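Local coordinates for CobC (PDB 6NRU), which probably removes the phosphate from alpha-ribazole 5'-phosphate and from adenosylcobalamin 5'-phosphate, late steps in assembling the nucleotide loop of vitamin B12, at residues 44-49 against 70-75; 58-63 against 82-87; 130-135 against 160-165. All blocks are in the same frame, centred on the assembly; numbering follows the deposited sequence.

The three contacts illustrate how one alpha/beta fold changes its chemistry with place. Contacts 1 and 2 are partly buried, and contact 3 lies at the surface. Contact 1 lies farthest from the middle of the chain, about 19 Å between centres, where an arginine of one helix-to-strand loop holds a backbone carbonyl of another. Contact 2, about 8 Å from the middle, brings together charged groups of the active site. Contact 3 joins two helices, part aliphatic and part ionic. Helix 59-69 is shared ground: contact 2 uses its first turn, and the loop of contact 1 leaves its other end. Contacts 2 and 3 touch where Leu82 CD2 meets Phe134 CZ at 4.0 Å, whereas contact 1 touches neither.

Contact 1: residues 44-49 against 70-75; sequences LLDDVS and SDRQLP
Two helix-to-strand connections of the alpha/beta fold meet where Arg72, in the loop leading to strand 76-78, reaches the type I beta turn that runs from Leu45 to Val48. It is a worked example of a side chain tying a loop through its main chain: the target is the Val48 carbonyl at the end of the turn. Arg72 approaches it end-on: NH1 lies 3.0 Å and NH2 2.8 Å from Val48 O, the NH2 bond being the straighter at 151° against 140°, so one carbonyl oxygen takes both bonds. This oxygen lies almost in the guanidinium plane, and both nitrogens come to it from one face of its own carbonyl plane. A bend in the arginine chain at chi3 (64°) turns the guanidinium toward the turn. The Asp46 carboxylate contributes an opposite charge beyond salt-bridge distance, OD1 standing 4.5 Å from Arg72 NH1 and well out of the guanidinium plane. Around this point, Phe50 is touched by Leu45, Arg72 and Leu74, while Leu45 and Val48 pack on Trp7; in the connection between helix 32-44 and strand 52-55, the turn thus lies against strand 5-10.

Contact 2: residues 58-63 against 82-87; sequences LERAQH and LNEMFF. With SO4 (sulfate ion), chain N.
Arg60 and Glu84 face each other beside a bound sulfate in the catalytic pocket of this branch 1 histidine phosphatase, a member of the phosphoglycerate mutase family. Arg60 NH2 donates a hydrogen bond to SO4 O4 (3.3 Å), and the same nitrogen makes a long salt bridge of 3.9 Å to Glu84 OE2. A different sulfate oxygen, SO4 O1, lies 3.4 Å from Glu84 OE2. The anion, probably from the crystallisation liquor, is also bonded by Arg10 and Asn17, and its site is consistent with that of a substrate phosphate. The Arg60 side chain lies close to His11, probably the histidine that is phosphorylated in the reaction, while Glu84 is the probable proton donor and acceptor.

The next layer holds these groups in place. Arg60 leaves its backbone with CG between N and the carbonyl carbon (chi1 67°), then bends at chi2 and chi3 to lead the guanidinium to the anion, where NH1 is tied to the carbonyl of Gly24. Next to the charged pair, Leu58, at the N-cap position of helix 59-69, rests its CD1 on Glu84 CB at 3.6 Å. Asn83 OD1 accepts a hydrogen bond from the backbone N of Glu57, the residue before Leu58, which ties the 82-87 loop to the start of helix 59-69. The backbone N of selenomethionine Met85 donates to Glu84 OE1, 2.8 Å away at 151°, meeting that oxygen on its anti side and 18° out of the carboxylate plane.

Contact 3: residues 130-135 against 160-165; sequences RVERFI and IARLIG. With EDO (1,2-ethanediol), chain Q.
The oxygen O1 of a bound 1,2-ethanediol, probably from the crystallisation liquor, is held by the guanidinium of Arg162, which across the contact also faces Glu132. Arg162 NH1 donates to EDO O1 at 3.1 Å, and NH2 adds a weak bond of 3.3 Å to the same oxygen. NH1 has a further partner in the carbonyl of Met166, just past the helix end. Glu132 OE2 approaches from well outside the guanidinium plane, 3.6 Å from Arg162 NE, so the salt bridge rests on charge alone and no N-H is aimed at the oxygen. The two side chains meet at about a right angle, with carboxylate and guanidinium planes 35° apart.

Beside the charged pair the contact is aliphatic. Ile135 sends CD1 across the base of the arginine, to within 3.5 Å of Arg162 CB, while its CG2 branch, anti to the backbone N, meets Leu163 CD2 at 4.1 Å. Helices 124-136 and 153-163 are joined here, and Leu163 packs further on strands 181-187 and 190-198. A Schellman motif ends the second helix: Met166 N bonds to Ala161 O, and Gly165, the C-prime residue with positive phi, bonds through its N to Arg162 O. Lacking a directed bond, the ionic part does not by itself fix the rotation of the Glu132 carboxylate, while Ile135 packs on carbon.

Contact 1: residues 44-49 against 70-75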
# COMPACT_ATOMS: atom_id res chain seq x y z
N LEU A 44 -6.90 -7.97 15.65
CA LEU A 44 -5.64 -8.70 15.52
C LEU A 44 -4.47 -7.88 16.06
O LEU A 44 -3.48 -8.46 16.52
CB LEU A 44 -5.38 -9.08 14.06
CG LEU A 44 -6.13 -10.29 13.52
CD1 LEU A 44 -5.67 -10.61 12.11
CD2 LEU A 44 -5.93 -11.49 14.44
N LEU A 45 -4.57 -6.55 16.02
CA LEU A 45 -3.53 -5.65 16.47
C LEU A 45 -4.04 -4.70 17.55
O LEU A 45 -3.58 -3.56 17.67
CB LEU A 45 -2.96 -4.85 15.30
CG LEU A 45 -2.59 -5.70 14.09
CD1 LEU A 45 -2.87 -4.97 12.78
CD2 LEU A 45 -1.14 -6.14 14.17
N ASP A 46 -5.01 -5.16 18.35
CA ASP A 46 -5.55 -4.32 19.41
C ASP A 46 -4.50 -4.04 20.48
O ASP A 46 -4.41 -2.92 21.00
CB ASP A 46 -6.78 -4.98 20.02
CG ASP A 46 -7.72 -3.99 20.67
OD1 ASP A 46 -7.66 -2.79 20.31
OD2 ASP A 46 -8.52 -4.40 21.53
N ASP A 47 -3.69 -5.04 20.82
CA ASP A 47 -2.69 -4.92 21.88
C ASP A 47 -1.34 -4.44 21.38
O ASP A 47 -0.36 -4.47 22.14
CB ASP A 47 -2.54 -6.26 22.60
CG ASP A 47 -3.75 -6.60 23.44
OD1 ASP A 47 -4.75 -5.85 23.38
OD2 ASP A 47 -3.71 -7.61 24.17
N VAL A 48 -1.25 -4.02 20.12
CA VAL A 48 -0.02 -3.43 19.59
C VAL A 48 -0.09 -1.92 19.83
O VAL A 48 -0.97 -1.24 19.29
CB VAL A 48 0.16 -3.75 18.10
CG1 VAL A 48 1.39 -3.04 17.56
CG2 VAL A 48 0.26 -5.25 17.89
N SER A 49 0.83 -1.41 20.63
CA SER A 49 0.81 -0.01 21.05
C SER A 49 1.48 0.84 19.98
O SER A 49 2.69 1.11 20.01
CB SER A 49 1.50 0.16 22.40
OG SER A 49 2.65 -0.67 22.48
N SER A 70 -10.43 2.09 15.18
CA SER A 70 -11.61 2.12 16.05
C SER A 70 -11.62 3.30 17.04
O SER A 70 -11.54 4.45 16.64
CB SER A 70 -11.89 0.76 16.70
OG SER A 70 -12.88 0.84 17.69
N ASP A 71 -11.73 3.02 18.33
CA ASP A 71 -11.80 4.05 19.35
C ASP A 71 -10.44 4.49 19.88
O ASP A 71 -10.36 5.31 20.78
CB ASP A 71 -12.60 3.54 20.55
CG ASP A 71 -14.08 3.43 20.28
OD1 ASP A 71 -14.62 2.32 20.41
OD2 ASP A 71 -14.71 4.46 19.95
N ARG A 72 -9.37 3.98 19.29
CA ARG A 72 -8.02 4.22 19.78
C ARG A 72 -7.46 5.63 19.85
O ARG A 72 -6.55 5.86 20.64
CB ARG A 72 -7.03 3.28 19.09
CG ARG A 72 -7.21 1.83 19.51
CD ARG A 72 -6.16 0.94 18.91
NE ARG A 72 -4.85 1.31 19.41
CZ ARG A 72 -3.80 0.52 19.38
NH1 ARG A 72 -3.90 -0.69 18.89
NH2 ARG A 72 -2.64 0.94 19.86
N GLN A 73 -7.96 6.53 19.02
CA GLN A 73 -7.53 7.94 18.99
C GLN A 73 -6.05 8.23 18.75
O GLN A 73 -5.47 9.03 19.46
CB GLN A 73 -7.99 8.69 20.25
CG GLN A 73 -9.42 9.19 20.19
CD GLN A 73 -9.48 10.60 19.69
OE1 GLN A 73 -8.64 11.02 18.90
NE2 GLN A 73 -10.47 11.34 20.14
N LEU A 74 -5.45 7.61 17.75
CA LEU A 74 -4.04 7.82 17.45
C LEU A 74 -3.87 8.88 16.37
O LEU A 74 -4.77 9.10 15.55
CB LEU A 74 -3.39 6.51 17.00
CG LEU A 74 -3.07 5.51 18.11
CD1 LEU A 74 -2.93 4.10 17.55
CD2 LEU A 74 -1.80 5.92 18.84
N PRO A 75 -2.73 9.57 16.35
CA PRO A 75 -2.50 10.59 15.31
C PRO A 75 -2.30 9.95 13.94
O PRO A 75 -1.54 9.00 13.79
CB PRO A 75 -1.22 11.30 15.79
CG PRO A 75 -1.12 10.96 17.25
CD PRO A 75 -1.66 9.57 17.36

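Contact 2: residues 58-63 against 82-87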
# COMPACT_ATOMS: atom_id res chain seq x y z
N LEU A 58 -6.04 8.16 -0.44
CA LEU A 58 -7.21 7.53 -1.02
C LEU A 58 -8.12 6.97 0.07
O LEU A 58 -7.65 6.35 1.03
CB LEU A 58 -6.79 6.43 -2.00
CG LEU A 58 -5.79 6.89 -3.06
CD1 LEU A 58 -5.55 5.78 -4.06
CD2 LEU A 58 -6.27 8.14 -3.76
N GLU A 59 -9.43 7.20 -0.09
CA GLU A 59 -10.36 6.95 1.00
C GLU A 59 -10.47 5.48 1.35
O GLU A 59 -10.77 5.14 2.50
CB GLU A 59 -11.73 7.53 0.66
CG GLU A 59 -12.48 8.06 1.87
CD GLU A 59 -11.74 9.21 2.54
OE1 GLU A 59 -11.82 9.33 3.78
OE2 GLU A 59 -11.08 9.99 1.82
N ARG A 60 -10.22 4.58 0.40
CA ARG A 60 -10.25 3.16 0.73
C ARG A 60 -9.19 2.81 1.77
O ARG A 60 -9.39 1.91 2.58
CB ARG A 60 -10.06 2.31 -0.54
CG ARG A 60 -8.69 2.41 -1.19
CD ARG A 60 -8.83 2.46 -2.70
NE ARG A 60 -7.75 1.74 -3.37
CZ ARG A 60 -7.19 2.14 -4.51
NH1 ARG A 60 -7.60 3.25 -5.10
NH2 ARG A 60 -6.22 1.42 -5.06
N ALA A 61 -8.07 3.54 1.76
CA ALA A 61 -7.05 3.35 2.79
C ALA A 61 -7.46 4.01 4.10
O ALA A 61 -7.23 3.45 5.18
CB ALA A 61 -5.71 3.90 2.30
N GLN A 62 -8.07 5.19 4.02
CA GLN A 62 -8.52 5.87 5.23
C GLN A 62 -9.70 5.15 5.86
O GLN A 62 -9.79 5.06 7.09
CB GLN A 62 -8.86 7.32 4.92
CG GLN A 62 -7.69 8.11 4.37
CD GLN A 62 -7.99 9.59 4.25
OE1 GLN A 62 -8.01 10.31 5.25
NE2 GLN A 62 -8.22 10.05 3.02
N HIS A 63 -10.62 4.64 5.04
CA HIS A 63 -11.70 3.81 5.56
C HIS A 63 -11.15 2.61 6.31
O HIS A 63 -11.66 2.23 7.37
CB HIS A 63 -12.62 3.36 4.42
CG HIS A 63 -13.89 2.71 4.87
ND1 HIS A 63 -14.88 2.34 4.00
CD2 HIS A 63 -14.32 2.36 6.11
CE1 HIS A 63 -15.88 1.79 4.67
NE2 HIS A 63 -15.56 1.79 5.95
N LEU A 82 2.25 7.77 -0.13
CA LEU A 82 1.69 6.45 0.07
C LEU A 82 0.53 6.14 -0.86
O LEU A 82 -0.05 5.05 -0.78
CB LEU A 82 1.22 6.29 1.53
CG LEU A 82 2.32 6.24 2.59
CD1 LEU A 82 1.73 6.26 3.99
CD2 LEU A 82 3.19 5.01 2.40
N ASN A 83 0.17 7.07 -1.75
CA ASN A 83 -0.96 6.87 -2.64
C ASN A 83 -0.68 5.78 -3.66
O ASN A 83 0.46 5.51 -4.03
CB ASN A 83 -1.29 8.16 -3.39
CG ASN A 83 -1.91 9.20 -2.50
OD1 ASN A 83 -2.30 8.91 -1.37
ND2 ASN A 83 -2.03 10.42 -3.01
N GLU A 84 -1.76 5.15 -4.12
CA GLU A 84 -1.67 4.24 -5.26
C GLU A 84 -1.15 4.99 -6.48
O GLU A 84 -1.27 6.21 -6.58
CB GLU A 84 -3.05 3.63 -5.54
CG GLU A 84 -3.09 2.58 -6.65
CD GLU A 84 -2.12 1.44 -6.42
OE1 GLU A 84 -0.96 1.53 -6.87
OE2 GLU A 84 -2.52 0.44 -5.78
N MSE A 85 -0.53 4.24 -7.39
CA MSE A 85 -0.12 4.80 -8.67
C MSE A 85 -1.31 5.39 -9.39
O MSE A 85 -2.41 4.84 -9.33
CB MSE A 85 0.53 3.71 -9.53
CG MSE A 85 1.52 4.24 -10.55
SE MSE A 85 2.40 2.78 -11.50
CE MSE A 85 1.22 2.68 -13.05
N PHE A 86 -1.11 6.53 -10.05
CA PHE A 86 -2.18 7.19 -10.80
C PHE A 86 -2.19 6.65 -12.23
O PHE A 86 -1.28 6.92 -13.01
CB PHE A 86 -1.99 8.70 -10.78
CG PHE A 86 -3.00 9.44 -11.61
CD1 PHE A 86 -4.36 9.32 -11.35
CD2 PHE A 86 -2.60 10.25 -12.66
CE1 PHE A 86 -5.29 9.99 -12.11
CE2 PHE A 86 -3.53 10.92 -13.43
CZ PHE A 86 -4.87 10.79 -13.15
N PHE A 87 -3.23 5.89 -12.57
CA PHE A 87 -3.33 5.24 -13.86
C PHE A 87 -3.98 6.11 -14.94
O PHE A 87 -4.14 5.65 -16.07
CB PHE A 87 -4.10 3.92 -13.73
CG PHE A 87 -3.23 2.74 -13.38
CD1 PHE A 87 -2.49 2.09 -14.36
CD2 PHE A 87 -3.15 2.28 -12.07
CE1 PHE A 87 -1.69 1.00 -14.04
CE2 PHE A 87 -2.35 1.20 -11.74
CZ PHE A 87 -1.62 0.56 -12.73
S SO4 N . -5.38 -2.90 -5.76
O1 SO4 N . -4.27 -2.39 -6.57
O2 SO4 N . -6.42 -3.41 -6.65
O3 SO4 N . -4.91 -3.97 -4.90
O4 SO4 N . -5.92 -1.82 -4.94

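Contact 3: residues 130-135 against 160-165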
# COMPACT_ATOMS: atom_id res chain seq x y z
N ARG A 130 8.43 8.43 -5.77
CA ARG A 130 7.60 8.87 -4.65
C ARG A 130 7.87 8.02 -3.42
O ARG A 130 8.02 8.55 -2.31
CB ARG A 130 6.12 8.77 -5.03
CG ARG A 130 5.43 10.09 -5.32
CD ARG A 130 4.05 9.80 -5.85
NE ARG A 130 3.46 8.65 -5.16
CZ ARG A 130 2.49 7.89 -5.65
NH1 ARG A 130 1.98 8.14 -6.85
NH2 ARG A 130 2.03 6.87 -4.94
N VAL A 131 7.92 6.70 -3.60
CA VAL A 131 8.19 5.80 -2.48
C VAL A 131 9.60 6.00 -1.96
O VAL A 131 9.85 5.91 -0.75
CB VAL A 131 7.93 4.34 -2.91
CG1 VAL A 131 8.40 3.37 -1.85
CG2 VAL A 131 6.45 4.15 -3.22
N GLU A 132 10.55 6.27 -2.85
CA GLU A 132 11.91 6.56 -2.42
C GLU A 132 11.96 7.80 -1.54
O GLU A 132 12.70 7.84 -0.55
CB GLU A 132 12.82 6.72 -3.64
CG GLU A 132 13.39 5.41 -4.14
CD GLU A 132 14.59 4.96 -3.33
OE1 GLU A 132 15.72 5.41 -3.64
OE2 GLU A 132 14.41 4.16 -2.39
N ARG A 133 11.18 8.83 -1.89
CA ARG A 133 11.13 10.03 -1.05
C ARG A 133 10.53 9.72 0.31
O ARG A 133 10.97 10.26 1.33
CB ARG A 133 10.34 11.13 -1.75
CG ARG A 133 10.95 11.59 -3.07
CD ARG A 133 10.81 13.09 -3.26
NE ARG A 133 11.63 13.56 -4.38
CZ ARG A 133 12.80 14.17 -4.25
NH1 ARG A 133 13.30 14.39 -3.04
NH2 ARG A 133 13.47 14.56 -5.32
N PHE A 134 9.51 8.86 0.35
CA PHE A 134 8.94 8.46 1.62
C PHE A 134 9.97 7.72 2.47
O PHE A 134 10.05 7.94 3.69
CB PHE A 134 7.71 7.58 1.40
CG PHE A 134 7.14 7.02 2.66
CD1 PHE A 134 6.35 7.81 3.49
CD2 PHE A 134 7.39 5.71 3.03
CE1 PHE A 134 5.82 7.30 4.66
CE2 PHE A 134 6.86 5.19 4.20
CZ PHE A 134 6.08 5.99 5.01
N ILE A 135 10.77 6.86 1.84
CA ILE A 135 11.82 6.15 2.57
C ILE A 135 12.82 7.14 3.15
O ILE A 135 13.23 7.03 4.31
CB ILE A 135 12.50 5.12 1.65
CG1 ILE A 135 11.55 3.96 1.35
CG2 ILE A 135 13.78 4.59 2.28
CD1 ILE A 135 12.14 2.92 0.44
N ILE A 160 8.88 -2.66 0.89
CA ILE A 160 9.66 -3.79 1.39
C ILE A 160 10.91 -3.98 0.55
O ILE A 160 12.02 -4.07 1.08
CB ILE A 160 8.80 -5.06 1.42
CG1 ILE A 160 7.62 -4.90 2.37
CG2 ILE A 160 9.65 -6.26 1.84
CD1 ILE A 160 6.64 -6.06 2.34
N ALA A 161 10.75 -4.02 -0.77
CA ALA A 161 11.87 -4.33 -1.65
C ALA A 161 12.98 -3.30 -1.54
O ALA A 161 14.16 -3.65 -1.47
CB ALA A 161 11.39 -4.45 -3.10
N ARG A 162 12.63 -2.01 -1.52
CA ARG A 162 13.66 -0.98 -1.47
C ARG A 162 14.32 -0.91 -0.10
O ARG A 162 15.52 -0.61 -0.01
CB ARG A 162 13.07 0.38 -1.85
CG ARG A 162 12.60 0.47 -3.28
CD ARG A 162 13.72 0.13 -4.25
NE ARG A 162 14.76 1.15 -4.29
CZ ARG A 162 16.03 0.94 -3.94
NH1 ARG A 162 16.42 -0.25 -3.51
NH2 ARG A 162 16.91 1.94 -4.01
N LEU A 163 13.57 -1.19 0.97
CA LEU A 163 14.14 -1.10 2.32
C LEU A 163 15.23 -2.14 2.53
O LEU A 163 16.24 -1.85 3.18
CB LEU A 163 13.04 -1.27 3.36
CG LEU A 163 12.20 -0.03 3.67
CD1 LEU A 163 11.07 -0.37 4.63
CD2 LEU A 163 13.06 1.10 4.22
N ILE A 164 15.06 -3.34 2.00
CA ILE A 164 16.05 -4.40 2.20
C ILE A 164 17.09 -4.35 1.10
O ILE A 164 17.92 -5.26 0.96
CB ILE A 164 15.38 -5.78 2.30
CG1 ILE A 164 14.80 -6.22 0.96
CG2 ILE A 164 14.26 -5.76 3.32
CD1 ILE A 164 14.08 -7.56 1.04
N GLY A 165 17.08 -3.28 0.30
CA GLY A 165 18.16 -3.00 -0.62
C GLY A 165 18.05 -3.64 -1.98
O GLY A 165 19.09 -3.89 -2.62
C1 EDO Q . 20.26 0.85 -2.28
O1 EDO Q . 18.92 0.60 -1.83
C2 EDO Q . 20.23 1.77 -3.50
O2 EDO Q . 19.76 1.04 -4.64